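Local coordinates for protein 1,3-1,4-beta-glucanase (PDB 1AQ0) that probably hydrolyses the internal linkages of mixed 1,3-1,4-beta-D-glucans, as a TIM-barrel glycosidase of family 17, at residues S20-N25 and T46-V51; A38-V43 and V83-V88; S71-N76 and G111-A116; R100-A105 and A148-P153. One frame throughout, in Å; residues are numbered along the deposited sequence.

Interaction 1 of 4, residues S20-N25 and T46-V51; sequences SMFKSN and TGINVV. Unlike the reference sequence in segment 20-25: Ser24 (reference Phe).
Two successive torsions carry Ile48 to Phe22: CG1 stands anti to the carbonyl carbon of its own residue (chi1 -62°), and CD1 then continues outward in an extended arm (chi2 171°). The methyl at its end arrives 3.6 Å from Phe22 CB. This is helix-to-barrel packing in a TIM barrel: helix 15-25 covers the outside of the sheet, and Ile48 lies in the loop just before strand 49-54, one of the parallel strands of the barrel. The contact is small, with 152 Å² buried over both sides, and it is built from apolar groups. Ile48 CD1 meets the root of the phenylalanine and approaches its ring obliquely. The next residue, Lys23, brings its CG to 4.3 Å from Ile48 CD1, so the methyl sits beside both residues. Phe22 and Ile48 each touch Met30 of the intervening strand 29-32, so Met30 is a shared neighbour of both side chains. Just ahead of the strand, a weak bond of 3.4 Å runs from Ile48 N back to Thr46 OG1. The helical turn Ser20-Asn25 is held by side chains as well as backbone. Ser20 O accepts from Ser24 N and, at 3.1 Å, from Ser24 OG; Met21 O likewise accepts twice from Asn25, whose ND2 lies 2.7 Å from Met21 O, with an N-H...O angle of 167° and the oxygen almost in the amide plane.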
loop_
_atom_site.group_PDB
_atom_site.type_symbol
_atom_site.label_atom_id
_atom_site.label_comp_id
_atom_site.label_asym_id
_atom_site.label_seq_id
_atom_site.Cartn_x
_atom_site.Cartn_y
_atom_site.Cartn_z
ATOM N N SER A 20 -28.677 -15.636 6.460
ATOM C CA SER A 20 -28.891 -16.393 5.228
ATOM C C SER A 20 -28.789 -15.468 4.025
ATOM O O SER A 20 -28.253 -15.856 2.988
ATOM C CB SER A 20 -30.261 -17.081 5.212
ATOM O OG SER A 20 -30.242 -18.269 5.983
ATOM N N MET A 21 -29.331 -14.259 4.159
ATOM C CA MET A 21 -29.285 -13.272 3.083
ATOM C C MET A 21 -27.842 -12.848 2.789
ATOM O O MET A 21 -27.492 -12.582 1.640
ATOM C CB MET A 21 -30.134 -12.057 3.436
ATOM C CG MET A 21 -31.631 -12.319 3.448
ATOM S SD MET A 21 -32.552 -10.899 4.099
ATOM C CE MET A 21 -32.528 -9.822 2.697
ATOM N N PHE A 22 -27.011 -12.769 3.824
ATOM C CA PHE A 22 -25.604 -12.410 3.639
ATOM C C PHE A 22 -24.934 -13.484 2.778
ATOM O O PHE A 22 -24.280 -13.170 1.775
ATOM C CB PHE A 22 -24.878 -12.296 4.986
ATOM C CG PHE A 22 -24.915 -10.916 5.582
ATOM C CD1 PHE A 22 -26.110 -10.362 6.033
ATOM C CD2 PHE A 22 -23.750 -10.161 5.680
ATOM C CE1 PHE A 22 -26.142 -9.075 6.567
ATOM C CE2 PHE A 22 -23.776 -8.874 6.210
ATOM C CZ PHE A 22 -24.970 -8.330 6.654
ATOM N N LYS A 23 -25.158 -14.747 3.139
ATOM C CA LYS A 23 -24.593 -15.882 2.410
ATOM C C LYS A 23 -25.068 -15.962 0.967
ATOM O O LYS A 23 -24.256 -16.034 0.053
ATOM C CB LYS A 23 -24.927 -17.208 3.098
ATOM C CG LYS A 23 -24.316 -17.401 4.469
ATOM C CD LYS A 23 -24.671 -18.777 5.036
ATOM C CE LYS A 23 -26.186 -18.971 5.142
ATOM N NZ LYS A 23 -26.572 -20.290 5.727
ATOM N N SER A 24 -26.377 -15.940 0.753
ATOM C CA SER A 24 -26.906 -16.042 -0.596
ATOM C C SER A 24 -26.539 -14.877 -1.504
ATOM O O SER A 24 -26.535 -15.030 -2.721
ATOM C CB SER A 24 -28.420 -16.249 -0.574
ATOM O OG SER A 24 -29.065 -15.186 0.092
ATOM N N ASN A 25 -26.211 -13.723 -0.927
ATOM C CA ASN A 25 -25.844 -12.562 -1.730
ATOM C C ASN A 25 -24.337 -12.369 -1.899
ATOM O O ASN A 25 -23.903 -11.470 -2.608
ATOM C CB ASN A 25 -26.473 -11.288 -1.163
ATOM C CG ASN A 25 -27.958 -11.175 -1.475
ATOM O OD1 ASN A 25 -28.349 -10.659 -2.522
ATOM N ND2 ASN A 25 -28.793 -11.624 -0.552
ATOM N N THR A 46 -20.258 -19.522 9.978
ATOM C CA THR A 46 -20.625 -19.186 8.603
ATOM C C THR A 46 -19.473 -18.645 7.767
ATOM O O THR A 46 -19.586 -18.550 6.545
ATOM C CB THR A 46 -21.742 -18.130 8.556
ATOM O OG1 THR A 46 -21.282 -16.929 9.189
ATOM C CG2 THR A 46 -23.011 -18.641 9.232
ATOM N N GLY A 47 -18.385 -18.257 8.419
ATOM C CA GLY A 47 -17.255 -17.712 7.687
ATOM C C GLY A 47 -17.363 -16.212 7.450
ATOM O O GLY A 47 -16.418 -15.594 6.963
ATOM N N ILE A 48 -18.514 -15.626 7.774
ATOM C CA ILE A 48 -18.713 -14.190 7.599
ATOM C C ILE A 48 -17.878 -13.463 8.646
ATOM O O ILE A 48 -17.927 -13.797 9.831
ATOM C CB ILE A 48 -20.211 -13.803 7.746
ATOM C CG1 ILE A 48 -21.034 -14.488 6.652
ATOM C CG2 ILE A 48 -20.389 -12.286 7.650
ATOM C CD1 ILE A 48 -22.518 -14.354 6.824
ATOM N N ASN A 49 -17.063 -12.511 8.200
ATOM C CA ASN A 49 -16.225 -11.743 9.114
ATOM C C ASN A 49 -17.111 -10.764 9.870
ATOM O O ASN A 49 -17.996 -10.137 9.285
ATOM C CB ASN A 49 -15.128 -10.992 8.357
ATOM C CG ASN A 49 -14.197 -11.928 7.618
ATOM O OD1 ASN A 49 -13.599 -12.825 8.207
ATOM N ND2 ASN A 49 -14.094 -11.740 6.313
ATOM N N VAL A 50 -16.851 -10.607 11.161
ATOM C CA VAL A 50 -17.671 -9.732 11.987
ATOM C C VAL A 50 -16.919 -8.608 12.667
ATOM O O VAL A 50 -15.852 -8.815 13.243
ATOM C CB VAL A 50 -18.417 -10.547 13.101
ATOM C CG1 VAL A 50 -19.211 -9.609 14.023
ATOM C CG2 VAL A 50 -19.353 -11.576 12.480
ATOM N N VAL A 51 -17.467 -7.405 12.548
ATOM C CA VAL A 51 -16.935 -6.232 13.229
ATOM C C VAL A 51 -17.997 -6.006 14.316
ATOM O O VAL A 51 -19.166 -5.793 14.002
ATOM C CB VAL A 51 -16.886 -4.990 12.309
ATOM C CG1 VAL A 51 -16.530 -3.744 13.122
ATOM C CG2 VAL A 51 -15.875 -5.200 11.206
#

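Interaction 2 of 4, residues A38-V43 and V83-V88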
loop_
_atom_site.group_PDB
_atom_site.type_symbol
_atom_site.label_atom_id
_atom_site.label_comp_id
_atom_site.label_asym_id
_atom_site.label_seq_id
_atom_site.Cartn_x
_atom_site.Cartn_y
_atom_site.Cartn_z
ATOM N N ALA A 38 -28.664 -12.549 19.379
ATOM C CA ALA A 38 -29.312 -13.320 18.326
ATOM C C ALA A 38 -28.416 -13.364 17.083
ATOM O O ALA A 38 -28.228 -14.418 16.465
ATOM C CB ALA A 38 -30.656 -12.701 17.991
ATOM N N ALA A 39 -27.846 -12.214 16.736
ATOM C CA ALA A 39 -26.968 -12.109 15.580
ATOM C C ALA A 39 -25.674 -12.894 15.763
ATOM O O ALA A 39 -25.262 -13.627 14.864
ATOM C CB ALA A 39 -26.662 -10.652 15.273
ATOM N N LEU A 40 -25.039 -12.757 16.924
ATOM C CA LEU A 40 -23.787 -13.464 17.186
ATOM C C LEU A 40 -23.980 -14.978 17.207
ATOM O O LEU A 40 -23.115 -15.724 16.758
ATOM C CB LEU A 40 -23.133 -12.960 18.476
ATOM C CG LEU A 40 -22.593 -11.532 18.379
ATOM C CD1 LEU A 40 -22.060 -11.079 19.712
ATOM C CD2 LEU A 40 -21.498 -11.466 17.328
ATOM N N GLN A 41 -25.144 -15.426 17.667
ATOM C CA GLN A 41 -25.449 -16.854 17.706
ATOM C C GLN A 41 -25.645 -17.374 16.278
ATOM O O GLN A 41 -25.112 -18.421 15.913
ATOM C CB GLN A 41 -26.699 -17.113 18.571
ATOM C CG GLN A 41 -26.438 -16.956 20.088
ATOM C CD GLN A 41 -27.701 -16.726 20.926
ATOM O OE1 GLN A 41 -28.744 -17.338 20.692
ATOM N NE2 GLN A 41 -27.597 -15.843 21.917
ATOM N N ALA A 42 -26.330 -16.587 15.453
ATOM C CA ALA A 42 -26.615 -16.950 14.066
ATOM C C ALA A 42 -25.444 -16.859 13.077
ATOM O O ALA A 42 -25.405 -17.600 12.096
ATOM C CB ALA A 42 -27.784 -16.128 13.553
ATOM N N VAL A 43 -24.506 -15.952 13.319
ATOM C CA VAL A 43 -23.374 -15.776 12.412
ATOM C C VAL A 43 -22.225 -16.761 12.656
ATOM O O VAL A 43 -21.332 -16.894 11.824
ATOM C CB VAL A 43 -22.857 -14.297 12.440
ATOM C CG1 VAL A 43 -22.076 -14.011 13.717
ATOM C CG2 VAL A 43 -22.031 -13.988 11.200
ATOM N N VAL A 83 -17.549 -17.582 15.941
ATOM C CA VAL A 83 -17.653 -16.340 15.172
ATOM C C VAL A 83 -16.290 -15.846 14.698
ATOM O O VAL A 83 -15.332 -15.808 15.467
ATOM C CB VAL A 83 -18.354 -15.215 15.982
ATOM C CG1 VAL A 83 -18.396 -13.912 15.171
ATOM C CG2 VAL A 83 -19.762 -15.640 16.352
ATOM N N SER A 84 -16.210 -15.469 13.427
ATOM C CA SER A 84 -14.970 -14.957 12.857
ATOM C C SER A 84 -14.848 -13.457 13.128
ATOM O O SER A 84 -15.122 -12.636 12.256
ATOM C CB SER A 84 -14.938 -15.219 11.353
ATOM O OG SER A 84 -15.121 -16.598 11.083
ATOM N N PHE A 85 -14.486 -13.103 14.357
ATOM C CA PHE A 85 -14.327 -11.706 14.733
ATOM C C PHE A 85 -13.116 -11.119 14.030
ATOM O O PHE A 85 -12.057 -11.746 13.969
ATOM C CB PHE A 85 -14.147 -11.567 16.245
ATOM C CG PHE A 85 -15.397 -11.824 17.030
ATOM C CD1 PHE A 85 -16.448 -10.915 17.000
ATOM C CD2 PHE A 85 -15.517 -12.961 17.815
ATOM C CE1 PHE A 85 -17.610 -11.136 17.748
ATOM C CE2 PHE A 85 -16.672 -13.193 18.567
ATOM C CZ PHE A 85 -17.719 -12.276 18.532
ATOM N N ARG A 86 -13.277 -9.912 13.508
ATOM C CA ARG A 86 -12.200 -9.229 12.810
ATOM C C ARG A 86 -11.759 -8.028 13.642
ATOM O O ARG A 86 -10.580 -7.899 13.979
ATOM C CB ARG A 86 -12.684 -8.813 11.422
ATOM C CG ARG A 86 -11.627 -8.244 10.502
ATOM C CD ARG A 86 -12.100 -8.367 9.065
ATOM N NE ARG A 86 -11.267 -7.630 8.122
ATOM C CZ ARG A 86 -9.975 -7.860 7.902
ATOM N NH1 ARG A 86 -9.337 -8.816 8.566
ATOM N NH2 ARG A 86 -9.323 -7.143 6.994
ATOM N N TYR A 87 -12.703 -7.154 13.984
ATOM C CA TYR A 87 -12.396 -5.977 14.801
ATOM C C TYR A 87 -13.439 -5.757 15.885
ATOM O O TYR A 87 -14.585 -6.181 15.756
ATOM C CB TYR A 87 -12.407 -4.676 13.983
ATOM C CG TYR A 87 -11.589 -4.642 12.721
ATOM C CD1 TYR A 87 -10.206 -4.789 12.750
ATOM C CD2 TYR A 87 -12.204 -4.445 11.491
ATOM C CE1 TYR A 87 -9.457 -4.740 11.569
ATOM C CE2 TYR A 87 -11.470 -4.393 10.315
ATOM C CZ TYR A 87 -10.103 -4.542 10.359
ATOM O OH TYR A 87 -9.391 -4.500 9.189
ATOM N N VAL A 88 -13.023 -5.066 16.941
ATOM C CA VAL A 88 -13.918 -4.658 18.012
ATOM C C VAL A 88 -13.884 -3.136 17.852
ATOM O O VAL A 88 -12.828 -2.510 17.983
ATOM C CB VAL A 88 -13.408 -5.049 19.425
ATOM C CG1 VAL A 88 -14.264 -4.365 20.495
ATOM C CG2 VAL A 88 -13.484 -6.549 19.616
HETATM O O HOH W 1 -18.639 -15.765 11.769
#
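Val43 is joined to the 83-88 segment in two ways, one of them through solvent: a water donates to Val43 O at 2.9 Å and accepts from Ser84 N at 3.0 Å. It thus bridges Val43 to Ser84, giving Ser84 N a partner and Val43 O a second one beside Thr46 OG1. Beside it the contact is apolar. Val43 CG1, lodged between its backbone N and carbonyl carbon (chi1 75°), lies 3.9 Å from Val83 CG2, the two side chains crossing at about a right angle. The same Val83 CG2 also rests 3.4 Å from Leu40 O. Farther along, Leu40 CD2 comes within 3.9 Å of Phe85 CE1 and almost as close to CZ, approaching the ring obliquely. Val83 CG1 lies 3.7 Å above the centre of one face of that ring. Ser84 is the centre of an inverse gamma turn with a weak Phe85 N to Val83 O bond, consistent with Val83 lying over the Phe85 ring. In the barrel, helix 37-43 reaches past strand 49-54, whose Val50 touches both Val43 and Val83, to strand 84-92, while Ile77 of helix 66-78 packs against Phe85.

Interaction 3 of 4, residues S71-N76 and G111-A116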
loop_
_atom_site.group_PDB
_atom_site.type_symbol
_atom_site.label_atom_id
_atom_site.label_comp_id
_atom_site.label_asym_id
_atom_site.label_seq_id
_atom_site.Cartn_x
_atom_site.Cartn_y
_atom_site.Cartn_z
ATOM N N SER A 71 -14.723 -8.386 31.434
ATOM C CA SER A 71 -16.042 -8.995 31.533
ATOM C C SER A 71 -16.782 -8.824 30.200
ATOM O O SER A 71 -17.426 -9.760 29.715
ATOM C CB SER A 71 -16.827 -8.359 32.684
ATOM O OG SER A 71 -18.036 -9.056 32.931
ATOM N N TRP A 72 -16.645 -7.648 29.588
ATOM C CA TRP A 72 -17.291 -7.370 28.306
ATOM C C TRP A 72 -16.761 -8.349 27.256
ATOM O O TRP A 72 -17.533 -8.940 26.495
ATOM C CB TRP A 72 -17.020 -5.928 27.863
ATOM C CG TRP A 72 -17.867 -5.489 26.694
ATOM C CD1 TRP A 72 -19.113 -4.924 26.750
ATOM C CD2 TRP A 72 -17.555 -5.629 25.295
ATOM N NE1 TRP A 72 -19.597 -4.714 25.477
ATOM C CE2 TRP A 72 -18.663 -5.139 24.568
ATOM C CE3 TRP A 72 -16.450 -6.130 24.590
ATOM C CZ2 TRP A 72 -18.700 -5.136 23.165
ATOM C CZ3 TRP A 72 -16.488 -6.129 23.193
ATOM C CH2 TRP A 72 -17.608 -5.636 22.500
ATOM N N VAL A 73 -15.444 -8.530 27.230
ATOM C CA VAL A 73 -14.808 -9.446 26.291
ATOM C C VAL A 73 -15.246 -10.888 26.547
ATOM O O VAL A 73 -15.553 -11.622 25.611
ATOM C CB VAL A 73 -13.262 -9.326 26.355
ATOM C CG1 VAL A 73 -12.597 -10.468 25.612
ATOM C CG2 VAL A 73 -12.830 -8.001 25.761
ATOM N N LYS A 74 -15.340 -11.277 27.816
ATOM C CA LYS A 74 -15.748 -12.634 28.155
ATOM C C LYS A 74 -17.178 -12.955 27.737
ATOM O O LYS A 74 -17.436 -14.025 27.180
ATOM C CB LYS A 74 -15.577 -12.900 29.648
ATOM C CG LYS A 74 -16.038 -14.279 30.059
ATOM C CD LYS A 74 -15.700 -14.576 31.503
ATOM C CE LYS A 74 -16.249 -15.938 31.897
ATOM N NZ LYS A 74 -15.270 -16.772 32.667
ATOM N N SER A 75 -18.094 -12.020 27.979
ATOM C CA SER A 75 -19.504 -12.205 27.650
ATOM C C SER A 75 -19.862 -11.992 26.184
ATOM O O SER A 75 -20.787 -12.620 25.667
ATOM C CB SER A 75 -20.374 -11.257 28.491
ATOM O OG SER A 75 -20.124 -11.414 29.877
ATOM N N ASN A 76 -19.123 -11.130 25.502
ATOM C CA ASN A 76 -19.466 -10.821 24.122
ATOM C C ASN A 76 -18.537 -11.311 23.028
ATOM O O ASN A 76 -18.917 -11.302 21.856
ATOM C CB ASN A 76 -19.702 -9.316 23.984
ATOM C CG ASN A 76 -20.783 -8.811 24.925
ATOM O OD1 ASN A 76 -21.931 -9.244 24.853
ATOM N ND2 ASN A 76 -20.416 -7.903 25.824
ATOM N N GLY A 111 -6.224 -4.919 26.126
ATOM C CA GLY A 111 -5.556 -5.726 27.131
ATOM C C GLY A 111 -6.303 -7.011 27.427
ATOM O O GLY A 111 -5.696 -8.073 27.569
ATOM N N ALA A 112 -7.626 -6.922 27.501
ATOM C CA ALA A 112 -8.465 -8.082 27.776
ATOM C C ALA A 112 -8.396 -9.098 26.640
ATOM O O ALA A 112 -8.362 -10.306 26.883
ATOM C CB ALA A 112 -9.907 -7.643 28.017
ATOM N N LEU A 113 -8.382 -8.614 25.400
ATOM C CA LEU A 113 -8.306 -9.500 24.238
ATOM C C LEU A 113 -7.000 -10.296 24.228
ATOM O O LEU A 113 -7.005 -11.509 24.005
ATOM C CB LEU A 113 -8.463 -8.703 22.943
ATOM C CG LEU A 113 -9.895 -8.249 22.655
ATOM C CD1 LEU A 113 -9.905 -7.251 21.513
ATOM C CD2 LEU A 113 -10.755 -9.460 22.335
ATOM N N VAL A 114 -5.889 -9.620 24.501
ATOM C CA VAL A 114 -4.579 -10.269 24.538
ATOM C C VAL A 114 -4.534 -11.386 25.592
ATOM O O VAL A 114 -4.236 -12.539 25.274
ATOM C CB VAL A 114 -3.469 -9.234 24.812
ATOM C CG1 VAL A 114 -2.137 -9.927 25.075
ATOM C CG2 VAL A 114 -3.347 -8.295 23.629
ATOM N N ALA A 115 -4.913 -11.052 26.821
ATOM C CA ALA A 115 -4.914 -12.006 27.925
ATOM C C ALA A 115 -5.743 -13.260 27.655
ATOM O O ALA A 115 -5.446 -14.335 28.188
ATOM C CB ALA A 115 -5.401 -11.324 29.198
ATOM N N ALA A 116 -6.775 -13.123 26.826
ATOM C CA ALA A 116 -7.660 -14.240 26.495
ATOM C C ALA A 116 -7.158 -15.079 25.324
ATOM O O ALA A 116 -7.759 -16.098 24.988
ATOM C CB ALA A 116 -9.063 -13.723 26.201
#
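Ser71 O, two residues ahead of the Val73 that carries this contact, accepts twice from Ser75: from its backbone N at 2.9 Å and from its OG at 3.2 Å. The two donors reach the oxygen from opposite faces of the carbonyl plane, the hydroxyl tilted 34° out of it. That pair of bonds ties one turn of helix 66-78, from whose other side Val73 projects toward helix 102-115. Val73 divides its two methyls between two partners. CG2, anti to the carbonyl carbon, lies 3.7 Å from Ala112 CB. CG1, anti to the backbone N (chi1 168°), meets Leu113 CD2 at 3.9 Å, where the side chains pass each other at a slant. Consistent with the small side chain of Ala112, the CA atoms of Val73 and Ala112 are 6.7 Å apart. The interface is therefore short and wholly apolar, burying 139 Å² in all. Leu113 also touches Val88, and so does Trp72, which ties both helices to strand 84-92 lying between them in the chain. Adjacent outer helices packed side by side over the strand that connects them are the hallmark of the TIM barrel's repeated beta-alpha architecture.

Interaction 4 of 4, residues R100-A105 and A148-P153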
loop_
_atom_site.group_PDB
_atom_site.type_symbol
_atom_site.label_atom_id
_atom_site.label_comp_id
_atom_site.label_asym_id
_atom_site.label_seq_id
_atom_site.Cartn_x
_atom_site.Cartn_y
_atom_site.Cartn_z
ATOM N N ARG A 100 -12.894 11.650 25.929
ATOM C CA ARG A 100 -11.798 11.449 26.885
ATOM C C ARG A 100 -11.699 9.983 27.320
ATOM O O ARG A 100 -10.642 9.530 27.752
ATOM C CB ARG A 100 -11.993 12.327 28.128
ATOM C CG ARG A 100 -11.922 13.830 27.879
ATOM C CD ARG A 100 -12.194 14.630 29.161
ATOM N NE ARG A 100 -13.549 14.421 29.677
ATOM C CZ ARG A 100 -13.853 13.639 30.712
ATOM N NH1 ARG A 100 -12.896 12.983 31.361
ATOM N NH2 ARG A 100 -15.122 13.484 31.077
ATOM N N ASN A 101 -12.804 9.249 27.194
ATOM C CA ASN A 101 -12.858 7.840 27.579
ATOM C C ASN A 101 -12.465 6.886 26.454
ATOM O O ASN A 101 -12.297 5.686 26.674
ATOM C CB ASN A 101 -14.270 7.472 28.036
ATOM C CG ASN A 101 -14.667 8.151 29.326
ATOM O OD1 ASN A 101 -13.864 8.283 30.246
ATOM N ND2 ASN A 101 -15.919 8.576 29.403
ATOM N N LEU A 102 -12.309 7.431 25.254
ATOM C CA LEU A 102 -11.977 6.654 24.067
ATOM C C LEU A 102 -10.708 5.808 24.180
ATOM O O LEU A 102 -10.776 4.581 24.147
ATOM C CB LEU A 102 -11.913 7.590 22.856
ATOM C CG LEU A 102 -12.372 7.113 21.479
ATOM C CD1 LEU A 102 -13.668 6.317 21.569
ATOM C CD2 LEU A 102 -12.552 8.340 20.599
ATOM N N VAL A 103 -9.552 6.448 24.323
ATOM C CA VAL A 103 -8.302 5.697 24.427
ATOM C C VAL A 103 -8.274 4.750 25.629
ATOM O O VAL A 103 -7.883 3.591 25.492
ATOM C CB VAL A 103 -7.066 6.629 24.411
ATOM C CG1 VAL A 103 -5.790 5.820 24.582
ATOM C CG2 VAL A 103 -7.020 7.390 23.098
ATOM N N PRO A 104 -8.697 5.217 26.820
ATOM C CA PRO A 104 -8.688 4.326 27.989
ATOM C C PRO A 104 -9.517 3.059 27.733
ATOM O O PRO A 104 -9.077 1.942 28.029
ATOM C CB PRO A 104 -9.320 5.192 29.073
ATOM C CG PRO A 104 -8.864 6.554 28.710
ATOM C CD PRO A 104 -9.063 6.587 27.216
ATOM N N ALA A 105 -10.702 3.238 27.150
ATOM C CA ALA A 105 -11.583 2.112 26.847
ATOM C C ALA A 105 -10.944 1.164 25.830
ATOM O O ALA A 105 -11.012 -0.056 25.988
ATOM C CB ALA A 105 -12.929 2.614 26.341
ATOM N N ALA A 148 -8.747 17.268 16.673
ATOM C CA ALA A 148 -7.302 17.057 16.787
ATOM C C ALA A 148 -6.866 16.725 18.216
ATOM O O ALA A 148 -5.988 15.879 18.429
ATOM C CB ALA A 148 -6.549 18.278 16.266
ATOM N N ALA A 149 -7.528 17.355 19.184
ATOM C CA ALA A 149 -7.254 17.156 20.608
ATOM C C ALA A 149 -7.333 15.695 21.056
ATOM O O ALA A 149 -6.487 15.238 21.832
ATOM C CB ALA A 149 -8.202 18.007 21.442
ATOM N N PHE A 150 -8.359 14.972 20.605
ATOM C CA PHE A 150 -8.491 13.569 20.984
ATOM C C PHE A 150 -7.982 12.618 19.909
ATOM O O PHE A 150 -7.567 11.499 20.210
ATOM C CB PHE A 150 -9.933 13.224 21.395
ATOM C CG PHE A 150 -10.938 13.291 20.273
ATOM C CD1 PHE A 150 -11.610 14.475 19.996
ATOM C CD2 PHE A 150 -11.237 12.156 19.520
ATOM C CE1 PHE A 150 -12.566 14.530 18.982
ATOM C CE2 PHE A 150 -12.190 12.200 18.504
ATOM C CZ PHE A 150 -12.856 13.388 18.234
ATOM N N MET A 151 -7.964 13.077 18.661
ATOM C CA MET A 151 -7.497 12.232 17.566
ATOM C C MET A 151 -6.005 11.935 17.624
ATOM O O MET A 151 -5.569 10.880 17.172
ATOM C CB MET A 151 -7.890 12.815 16.207
ATOM C CG MET A 151 -9.371 12.612 15.862
ATOM S SD MET A 151 -9.937 10.888 16.048
ATOM C CE MET A 151 -9.134 10.100 14.635
ATOM N N GLY A 152 -5.224 12.858 18.181
ATOM C CA GLY A 152 -3.789 12.641 18.309
ATOM C C GLY A 152 -3.529 11.343 19.051
ATOM O O GLY A 152 -2.897 10.438 18.515
ATOM N N PRO A 153 -3.995 11.228 20.305
ATOM C CA PRO A 153 -3.827 10.028 21.133
ATOM C C PRO A 153 -4.461 8.773 20.509
ATOM O O PRO A 153 -3.924 7.673 20.647
ATOM C CB PRO A 153 -4.539 10.412 22.426
ATOM C CG PRO A 153 -4.288 11.882 22.512
ATOM C CD PRO A 153 -4.536 12.346 21.103
#
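Val103 points its CB toward helix 145-161, and CG2 is the branch that makes the contact. Set anti to the carbonyl carbon by a chi1 of 178°, CG2 comes in 3.9 Å from Pro153 C, 4.0 Å from Pro153 O and 4.0 Å from Pro153 CB, so it rests against the carbonyl group and the CB of the proline ring. The CA atoms of Val103 and Pro153 are the closest pair of the two segments, at 7.0 Å. A second, looser point of contact lies one turn back on the partner helix: Leu102 CD2 stands 4.2 Å from Phe150 CD2, meeting the ring obliquely. Phe150 holds its CG between backbone N and carbonyl carbon (chi1 67°), which swings the ring toward helix 102-115. Pro153 brings no N-H to the helix, and a kink appears where its nitrogen lacks a bond to the preceding turn. The interface is partly buried, with 147 Å² covered. Val154, the next residue of helix 145-161, touches both Leu102 and Val103, and Leu102 leans inward on Thr125 of strand 122-128. Helix 102-115, which follows strand 84-92, and helix 145-161, which comes after strand 122-128 and the short antiparallel pair 132-134 and 142-143, thus pack together outside the barrel, the neighbour-to-neighbour helix packing expected of a TIM barrel.

How the interactions relate
The four contacts follow the TIM barrel round part of its circumference. Interactions 1 and 2 lie 10 Å apart between centres and are joined through neighbouring strands 49-54 and 84-92 of the parallel sheet, where Val50 N is 2.9 Å from Ser84 O. Interaction 2 also touches interaction 3, centre to centre 15 Å, with Val88 packing on Trp72 and Leu113. Interactions 3 and 4 share helix 102-115 but use different parts of it, their centres 21 Å apart and nearest atoms about 7 Å. Interactions 1 and 4 are 32 Å apart, on opposite sides of the chain's centre. Along the chain, consecutive contacts alternate, so each contact's span interlocks with the next in an overlapping series round one part of the barrel.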